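Dihydrophenazinedicarboxylate synthase (Burkholderia, PDB 4HMW) catalyses FMN-dependent oxidations by O2 in the terminal steps of phenazine biosynthesis, turning hexahydro- and tetrahydrophenazine carboxylates into more oxidised intermediates and releasing H2O2. Local coordinates at residues L19-Y23 against L33-W37; A53-S59 against E94-G100; A138-S143 against L155-A159. Numbering follows the deposited sequence.

Contact 1: residues L19-Y23 against L33-W37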
loop_
_atom_site.group_PDB
_atom_site.type_symbol
_atom_site.label_atom_id
_atom_site.label_comp_id
_atom_site.label_asym_id
_atom_site.label_seq_id
_atom_site.Cartn_x
_atom_site.Cartn_y
_atom_site.Cartn_z
ATOM N N LEU B 19 2.376 22.304 -5.873
ATOM C CA LEU B 19 2.103 23.327 -4.894
ATOM C C LEU B 19 1.429 22.671 -3.695
ATOM O O LEU B 19 0.637 21.733 -3.840
ATOM C CB LEU B 19 1.167 24.372 -5.456
ATOM C CG LEU B 19 1.201 25.692 -4.698
ATOM C CD1 LEU B 19 2.400 26.541 -5.131
ATOM C CD2 LEU B 19 -0.158 26.454 -4.879
ATOM N N PHE B 20 1.701 23.198 -2.522
ATOM C CA PHE B 20 1.206 22.583 -1.275
ATOM C C PHE B 20 1.213 23.716 -0.243
ATOM O O PHE B 20 1.961 23.693 0.712
ATOM C CB PHE B 20 2.136 21.444 -0.903
ATOM C CG PHE B 20 1.713 20.625 0.321
ATOM C CD1 PHE B 20 0.477 20.798 0.943
ATOM C CD2 PHE B 20 2.583 19.670 0.831
ATOM C CE1 PHE B 20 0.134 20.027 2.041
ATOM C CE2 PHE B 20 2.241 18.910 1.929
ATOM C CZ PHE B 20 1.011 19.094 2.547
ATOM N N PRO B 21 0.350 24.702 -0.441
ATOM C CA PRO B 21 0.378 25.854 0.471
ATOM C C PRO B 21 -0.051 25.463 1.872
ATOM O O PRO B 21 0.374 26.129 2.823
ATOM C CB PRO B 21 -0.607 26.844 -0.164
ATOM C CG PRO B 21 -1.428 26.048 -1.103
ATOM C CD PRO B 21 -0.527 24.943 -1.594
ATOM N N GLU B 22 -0.827 24.389 1.997
ATOM C CA GLU B 22 -1.287 23.901 3.307
ATOM C C GLU B 22 -0.163 23.348 4.186
ATOM O O GLU B 22 -0.338 23.154 5.403
ATOM C CB GLU B 22 -2.354 22.827 3.105
ATOM C CG GLU B 22 -3.591 23.332 2.404
ATOM C CD GLU B 22 -3.559 23.199 0.867
ATOM O OE1 GLU B 22 -2.490 22.828 0.290
ATOM O OE2 GLU B 22 -4.627 23.476 0.253
ATOM N N TYR B 23 0.996 23.083 3.593
ATOM C CA TYR B 23 2.128 22.608 4.372
ATOM C C TYR B 23 2.471 23.626 5.443
ATOM O O TYR B 23 2.773 23.262 6.569
ATOM C CB TYR B 23 3.297 22.380 3.427
ATOM C CG TYR B 23 4.641 21.982 4.003
ATOM C CD1 TYR B 23 4.848 20.751 4.675
ATOM C CD2 TYR B 23 5.731 22.782 3.785
ATOM C CE1 TYR B 23 6.085 20.399 5.146
ATOM C CE2 TYR B 23 6.975 22.410 4.227
ATOM C CZ TYR B 23 7.167 21.242 4.903
ATOM O OH TYR B 23 8.477 20.962 5.298
ATOM N N LEU B 33 -8.227 18.401 3.581
ATOM C CA LEU B 33 -7.033 18.415 2.738
ATOM C C LEU B 33 -7.025 17.187 1.825
ATOM O O LEU B 33 -6.646 17.270 0.661
ATOM C CB LEU B 33 -5.761 18.468 3.594
ATOM C CG LEU B 33 -4.431 18.602 2.856
ATOM C CD1 LEU B 33 -4.443 19.824 1.967
ATOM C CD2 LEU B 33 -3.221 18.650 3.805
ATOM N N LEU B 34 -7.473 16.052 2.353
ATOM C CA LEU B 34 -7.606 14.854 1.527
ATOM C C LEU B 34 -8.490 15.115 0.318
ATOM O O LEU B 34 -8.149 14.760 -0.803
ATOM C CB LEU B 34 -8.153 13.693 2.367
ATOM C CG LEU B 34 -8.579 12.403 1.671
ATOM C CD1 LEU B 34 -7.414 11.795 0.931
ATOM C CD2 LEU B 34 -9.168 11.423 2.737
ATOM N N LYS B 35 -9.633 15.740 0.544
ATOM C CA LYS B 35 -10.524 16.040 -0.564
ATOM C C LYS B 35 -9.916 17.008 -1.560
ATOM O O LYS B 35 -10.141 16.881 -2.776
ATOM C CB LYS B 35 -11.867 16.548 -0.070
ATOM C CG LYS B 35 -12.683 15.503 0.683
ATOM C CD LYS B 35 -14.074 16.060 1.071
ATOM C CE LYS B 35 -14.846 15.018 1.821
ATOM N NZ LYS B 35 -16.022 15.592 2.491
ATOM N N ARG B 36 -9.171 17.990 -1.058
ATOM C CA ARG B 36 -8.557 18.966 -1.959
ATOM C C ARG B 36 -7.541 18.266 -2.844
ATOM O O ARG B 36 -7.489 18.489 -4.053
ATOM C CB ARG B 36 -7.862 20.078 -1.174
ATOM C CG ARG B 36 -8.780 21.135 -0.600
ATOM C CD ARG B 36 -7.958 22.271 0.034
ATOM N NE ARG B 36 -8.768 23.002 0.997
ATOM C CZ ARG B 36 -8.285 23.843 1.898
ATOM N NH1 ARG B 36 -6.984 24.071 1.948
ATOM N NH2 ARG B 36 -9.120 24.456 2.746
ATOM N N TRP B 37 -6.721 17.397 -2.227
ATOM C CA TRP B 37 -5.724 16.672 -2.950
ATOM C C TRP B 37 -6.332 15.755 -4.005
ATOM O O TRP B 37 -5.793 15.665 -5.123
ATOM C CB TRP B 37 -4.750 15.908 -2.018
ATOM C CG TRP B 37 -3.638 16.745 -1.501
ATOM C CD1 TRP B 37 -3.630 18.099 -1.342
ATOM C CD2 TRP B 37 -2.330 16.287 -1.095
ATOM N NE1 TRP B 37 -2.395 18.518 -0.901
ATOM C CE2 TRP B 37 -1.581 17.432 -0.728
ATOM C CE3 TRP B 37 -1.731 15.044 -1.041
ATOM C CZ2 TRP B 37 -0.242 17.353 -0.308
ATOM C CZ3 TRP B 37 -0.417 14.953 -0.594
ATOM C CH2 TRP B 37 0.317 16.106 -0.238
HETATM O O HOH W 1 -2.055 21.247 -1.734
#

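Contact 2: residues A53-S59 against E94-G100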
loop_
_atom_site.group_PDB
_atom_site.type_symbol
_atom_site.label_atom_id
_atom_site.label_comp_id
_atom_site.label_asym_id
_atom_site.label_seq_id
_atom_site.Cartn_x
_atom_site.Cartn_y
_atom_site.Cartn_z
ATOM N N ALA B 53 -3.899 1.243 -0.981
ATOM C CA ALA B 53 -3.260 0.050 -0.438
ATOM C C ALA B 53 -3.676 -0.103 1.014
ATOM O O ALA B 53 -3.208 0.641 1.869
ATOM C CB ALA B 53 -1.763 0.175 -0.557
ATOM N N LEU B 54 -4.619 -1.026 1.263
ATOM C CA LEU B 54 -5.204 -1.220 2.593
ATOM C C LEU B 54 -4.540 -2.357 3.363
ATOM O O LEU B 54 -4.598 -3.508 2.933
ATOM C CB LEU B 54 -6.711 -1.515 2.478
ATOM C CG LEU B 54 -7.455 -1.619 3.816
ATOM C CD1 LEU B 54 -7.595 -0.285 4.477
ATOM C CD2 LEU B 54 -8.804 -2.222 3.596
ATOM N N ALA B 55 -3.960 -2.027 4.509
ATOM C CA ALA B 55 -3.280 -2.991 5.384
ATOM C C ALA B 55 -4.106 -3.239 6.635
ATOM O O ALA B 55 -4.655 -2.306 7.228
ATOM C CB ALA B 55 -1.921 -2.462 5.759
ATOM N N THR B 56 -4.184 -4.516 6.999
ATOM C CA THR B 56 -4.909 -4.987 8.169
ATOM C C THR B 56 -3.988 -6.039 8.839
ATOM O O THR B 56 -3.014 -6.482 8.261
ATOM C CB THR B 56 -6.250 -5.628 7.792
ATOM O OG1 THR B 56 -6.050 -6.628 6.796
ATOM C CG2 THR B 56 -7.220 -4.572 7.274
ATOM N N ALA B 57 -4.303 -6.430 10.066
ATOM C CA ALA B 57 -3.510 -7.434 10.758
ATOM C C ALA B 57 -4.350 -8.441 11.515
ATOM O O ALA B 57 -5.484 -8.172 11.942
ATOM C CB ALA B 57 -2.503 -6.796 11.665
ATOM N N THR B 58 -3.781 -9.633 11.653
ATOM C CA THR B 58 -4.411 -10.691 12.415
ATOM C C THR B 58 -3.950 -10.605 13.868
ATOM O O THR B 58 -3.122 -9.748 14.230
ATOM C CB THR B 58 -4.106 -12.041 11.757
ATOM O OG1 THR B 58 -4.974 -13.046 12.304
ATOM C CG2 THR B 58 -2.687 -12.403 11.949
ATOM N N SER B 59 -4.512 -11.469 14.706
ATOM C CA SER B 59 -4.312 -11.368 16.143
ATOM C C SER B 59 -2.852 -11.417 16.578
ATOM O O SER B 59 -2.479 -10.746 17.541
ATOM C CB SER B 59 -5.086 -12.470 16.860
ATOM O OG SER B 59 -6.457 -12.438 16.462
ATOM N N GLU B 94 -11.268 -8.840 13.916
ATOM C CA GLU B 94 -10.372 -9.286 14.996
ATOM C C GLU B 94 -9.680 -8.135 15.706
ATOM O O GLU B 94 -9.611 -8.100 16.928
ATOM C CB GLU B 94 -9.257 -10.191 14.459
ATOM C CG GLU B 94 -9.700 -11.555 14.039
ATOM C CD GLU B 94 -8.597 -12.440 13.447
ATOM O OE1 GLU B 94 -8.894 -13.653 13.245
ATOM O OE2 GLU B 94 -7.464 -11.954 13.170
ATOM N N THR B 95 -9.121 -7.212 14.927
ATOM C CA THR B 95 -8.180 -6.249 15.484
ATOM C C THR B 95 -8.551 -4.771 15.261
ATOM O O THR B 95 -8.000 -3.893 15.929
ATOM C CB THR B 95 -6.768 -6.436 14.914
ATOM O OG1 THR B 95 -6.817 -6.335 13.479
ATOM C CG2 THR B 95 -6.180 -7.774 15.329
ATOM N N GLY B 96 -9.434 -4.494 14.307
ATOM C CA GLY B 96 -9.947 -3.135 14.086
ATOM C C GLY B 96 -9.044 -2.133 13.366
ATOM O O GLY B 96 -9.514 -1.372 12.510
ATOM N N TRP B 97 -7.769 -2.106 13.738
ATOM C CA TRP B 97 -6.840 -1.130 13.172
ATOM C C TRP B 97 -6.626 -1.393 11.680
ATOM O O TRP B 97 -6.576 -2.552 11.220
ATOM C CB TRP B 97 -5.500 -1.181 13.895
ATOM C CG TRP B 97 -5.484 -0.952 15.377
ATOM C CD1 TRP B 97 -5.175 -1.900 16.323
ATOM C CD2 TRP B 97 -5.758 0.263 16.105
ATOM N NE1 TRP B 97 -5.215 -1.343 17.579
ATOM C CE2 TRP B 97 -5.585 -0.028 17.481
ATOM C CE3 TRP B 97 -6.120 1.561 15.740
ATOM C CZ2 TRP B 97 -5.758 0.938 18.484
ATOM C CZ3 TRP B 97 -6.299 2.525 16.747
ATOM C CH2 TRP B 97 -6.136 2.193 18.100
ATOM N N ALA B 98 -6.511 -0.315 10.915
ATOM C CA ALA B 98 -6.171 -0.419 9.501
ATOM C C ALA B 98 -5.386 0.801 9.066
ATOM O O ALA B 98 -5.453 1.874 9.686
ATOM C CB ALA B 98 -7.390 -0.559 8.657
ATOM N N SER B 99 -4.690 0.656 7.946
ATOM C CA SER B 99 -3.973 1.796 7.371
ATOM C C SER B 99 -4.144 1.735 5.880
ATOM O O SER B 99 -4.061 0.669 5.295
ATOM C CB SER B 99 -2.491 1.720 7.734
ATOM O OG SER B 99 -1.798 2.834 7.202
ATOM N N GLY B 100 -4.389 2.881 5.265
ATOM C CA GLY B 100 -4.515 2.941 3.826
ATOM C C GLY B 100 -3.498 3.904 3.246
ATOM O O GLY B 100 -3.236 4.914 3.846
HETATM O O HOH W 2 -7.032 -5.146 11.113
HETATM O O HOH W 3 -5.031 -4.458 12.509
#

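Contact 3: residues A138-S143 against L155-A159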
loop_
_atom_site.group_PDB
_atom_site.type_symbol
_atom_site.label_atom_id
_atom_site.label_comp_id
_atom_site.label_asym_id
_atom_site.label_seq_id
_atom_site.Cartn_x
_atom_site.Cartn_y
_atom_site.Cartn_z
ATOM N N ALA B 138 -23.799 -10.418 -9.608
ATOM C CA ALA B 138 -23.775 -11.845 -9.898
ATOM C C ALA B 138 -22.436 -12.452 -9.455
ATOM O O ALA B 138 -22.402 -13.525 -8.850
ATOM C CB ALA B 138 -24.043 -12.100 -11.396
ATOM N N MET B 139 -21.329 -11.800 -9.757
ATOM C CA MET B 139 -20.044 -12.366 -9.386
ATOM C C MET B 139 -19.834 -12.271 -7.867
ATOM O O MET B 139 -19.306 -13.201 -7.239
ATOM C CB MET B 139 -18.886 -11.677 -10.136
ATOM C CG MET B 139 -17.504 -12.314 -9.858
ATOM S SD MET B 139 -17.463 -14.066 -10.264
ATOM C CE MET B 139 -17.570 -14.010 -12.058
ATOM N N SER B 140 -20.243 -11.151 -7.277
ATOM C CA SER B 140 -20.107 -10.956 -5.837
ATOM C C SER B 140 -20.956 -11.973 -5.060
ATOM O O SER B 140 -20.585 -12.386 -3.961
ATOM C CB SER B 140 -20.522 -9.549 -5.421
ATOM O OG SER B 140 -19.588 -8.569 -5.843
ATOM N N SER B 141 -22.101 -12.363 -5.625
ATOM C CA SER B 141 -22.967 -13.339 -4.983
ATOM C C SER B 141 -22.403 -14.753 -5.124
ATOM O O SER B 141 -22.506 -15.549 -4.201
ATOM C CB SER B 141 -24.359 -13.318 -5.580
ATOM O OG SER B 141 -25.025 -12.072 -5.343
ATOM N N ALA B 142 -21.819 -15.034 -6.290
ATOM C CA ALA B 142 -21.290 -16.352 -6.628
ATOM C C ALA B 142 -19.971 -16.656 -5.945
ATOM O O ALA B 142 -19.621 -17.831 -5.758
ATOM C CB ALA B 142 -21.145 -16.498 -8.136
ATOM N N SER B 143 -19.253 -15.597 -5.579
ATOM C CA SER B 143 -17.934 -15.711 -4.982
ATOM C C SER B 143 -17.940 -15.484 -3.474
ATOM O O SER B 143 -18.553 -14.526 -2.986
ATOM C CB SER B 143 -17.009 -14.667 -5.606
ATOM O OG SER B 143 -15.713 -14.794 -5.013
ATOM N N LEU B 155 -17.944 -21.638 -10.727
ATOM C CA LEU B 155 -18.165 -20.284 -10.240
ATOM C C LEU B 155 -18.605 -19.387 -11.404
ATOM O O LEU B 155 -19.612 -18.677 -11.325
ATOM C CB LEU B 155 -16.871 -19.752 -9.601
ATOM C CG LEU B 155 -17.048 -18.788 -8.424
ATOM C CD1 LEU B 155 -15.698 -18.273 -7.951
ATOM C CD2 LEU B 155 -17.941 -17.657 -8.794
ATOM N N ARG B 156 -17.862 -19.429 -12.501
ATOM C CA ARG B 156 -18.229 -18.649 -13.673
ATOM C C ARG B 156 -19.658 -18.956 -14.113
ATOM O O ARG B 156 -20.442 -18.044 -14.379
ATOM C CB ARG B 156 -17.250 -18.933 -14.808
ATOM C CG ARG B 156 -17.417 -18.000 -15.992
ATOM C CD ARG B 156 -16.312 -18.197 -17.015
ATOM N NE ARG B 156 -15.065 -17.540 -16.612
ATOM C CZ ARG B 156 -13.864 -18.119 -16.564
ATOM N NH1 ARG B 156 -13.697 -19.400 -16.892
ATOM N NH2 ARG B 156 -12.815 -17.409 -16.182
ATOM N N ALA B 157 -19.993 -20.244 -14.162
ATOM C CA ALA B 157 -21.323 -20.674 -14.602
ATOM C C ALA B 157 -22.432 -20.185 -13.675
ATOM O O ALA B 157 -23.532 -19.843 -14.142
ATOM C CB ALA B 157 -21.382 -22.207 -14.722
ATOM N N HIS B 158 -22.174 -20.183 -12.367
ATOM C CA HIS B 158 -23.202 -19.756 -11.417
ATOM C C HIS B 158 -23.432 -18.259 -11.531
ATOM O O HIS B 158 -24.555 -17.794 -11.444
ATOM C CB HIS B 158 -22.853 -20.129 -9.979
ATOM C CG HIS B 158 -22.981 -21.582 -9.708
ATOM N ND1 HIS B 158 -24.094 -22.306 -10.089
ATOM C CD2 HIS B 158 -22.135 -22.464 -9.118
ATOM C CE1 HIS B 158 -23.935 -23.565 -9.733
ATOM N NE2 HIS B 158 -22.755 -23.690 -9.149
ATOM N N ALA B 159 -22.366 -17.499 -11.750
ATOM C CA ALA B 159 -22.535 -16.062 -11.943
ATOM C C ALA B 159 -23.383 -15.786 -13.173
ATOM O O ALA B 159 -24.265 -14.928 -13.137
ATOM C CB ALA B 159 -21.170 -15.355 -12.034
#

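Contact 1: residues L19-Y23 against L33-W37
Side chains, with one bridging water, bring the turn 19-23 onto helix segment 33-37, for the closest CA atoms in register, those of Glu-22 and Leu-33, are still 8.0 Å apart. Phe-20, in the t rotamer, leaves its backbone sideways, yet its ring reaches the helix. Trp-37, chi1 near m, also starts sideways and swings its indole across to meet it: the edge of the six-membered ring points at the face of the Phe-20 ring, an edge-to-face pair with centroids 4.8 Å apart and planes at 68°, Phe-20 CZ lying 3.6 Å from Trp-37 CZ2. At the edge of the phenyl ring, Leu-33 CD2 packs 4.0 Å from Phe-20 CE1. Chi1 m lays Glu-22 CG 3.6 Å from Leu-33 CD1, and chi2 at 91°, between wells, turns the carboxylate on to Arg-36. There Arg-36 NH1 donates to Glu-22 OE2 at 3.0 Å, a salt bridge near the solvent. Water 1 donates to Glu-22 OE1 (2.6 Å) and accepts from Trp-37 NE1 (2.9 Å), so the indole nitrogen is satisfied within a mostly apolar cluster. The cluster neighbours the flavin pocket, the Trp-37 side chain lying about 10 Å from the FMN. Phe-20 and Leu-33 rest on Leu-199 of strand 197-204 and Phe-187 of strand 184-189, and Trp-37 meets the Phe-187 ring edge-to-face, so turn and helix 30-43 together cover these strands.

Contact 2: residues A53-S59 against E94-G100
Two backbone hydrogen bonds join the strands, Ala-55 N to Ser-99 O at 2.8 Å and almost straight (179°), and Ser-99 N to Ala-55 O at 3.0 Å, making Ala-55 and Ser-99 an antiparallel hydrogen-bonded pair. Where the strands part, side chains continue the link: Thr-58 OG1 donates to Glu-94 OE2 (2.9 Å), and Thr-95 OG1 lies 2.7 Å from Ala-57 O. Two waters replace direct pairing between Ala-57 and Trp-97: water 2 accepts from Ala-57 N at 3.2 Å and lies 2.6 Å from Trp-97 O. Water 3, bound weakly by Ala-57 N, donates to Trp-97 O at 2.8 Å; both waters also adjoin Thr-95 OG1. Positive phi at Gly-96 turns the chain from helix 87-95 into strand 97-104. Leu-54 and Gly-100 form the neighbouring non-hydrogen-bonded pair, CA atoms 4.4 Å apart. On the Leu-54 face, Ala-98 CB packs 4.2 Å from Leu-54 CD1 and from Thr-56 CG2. The opposite face, with Ala-55 and Ser-99, meets the second subunit, where Ala-55 packs on its counterpart. Regular pairing thus gives way to a hydrated end, while Thr-56 OG1, bonded to Glu-91 and FMN-binding Arg-66, ties this part of the sheet to the cofactor site.

Contact 3: residues A138-S143 against L155-A159
This is apolar helix-helix packing without a hydrogen bond across it, between the C-terminal end of helix 134-142 and the middle of helix 152-165; the centre of the contact lies about 24 Å from the centre of the chain. The short axes approach to 8.7 Å, and small residues allow the closeness: Ala-138 and Ala-159 have CA atoms 4.8 Å apart, with Ala-138 CB 3.3 Å from Ala-159 O. Ala-142 points at the partner helix, its CB 3.5 Å from Leu-155 CD2 and 4.1 Å from Ala-159 CB. Met-139 leaves its helix facing away, but chi2 and chi3 in p curl the thioether back, so that SD lies 3.9 Å from Leu-155 CD2 and CE 3.8 Å from Ala-159 CB. Leu-155 leaves its backbone sideways, but its CD2 reaches Met-139 and Ala-142. Ser-143 follows the helix, and its OG bonds to Pro-215 O of the second subunit, where Arg-156 also forms a salt bridge to Asp-193. The arrangement is two consecutive helices crossing at 129°, joined by the loop that carries the FMN-binding Gln-145 and Ser-146, beside the flavin site of a pyridoxamine 5'-phosphate oxidase-type dimer; Ser-140 on its first helix is a probable substrate-binding residue.

Overall arrangement
From the N terminus the three contacts follow in series, none enclosing or crossing another. Contact 1 closes a short loop, nine residues between its segments, and folds the N-terminal turn back on helix 30-43. Strand 51-57 is the next element in the chain, and there contact 2 opens; its 34 intervening residues include strands 63-74 and 77-83 and most of helix 87-95, returning to pair strand 97-104 within the sheet. Contact 3 closes the loop between helices 134-142 and 152-165. Contacts 1 and 3 lie on opposite sides of the chain's centre, their centres 41 Å apart; contacts 2 and 3 touch the second subunit broadly, contact 1 through Tyr-23.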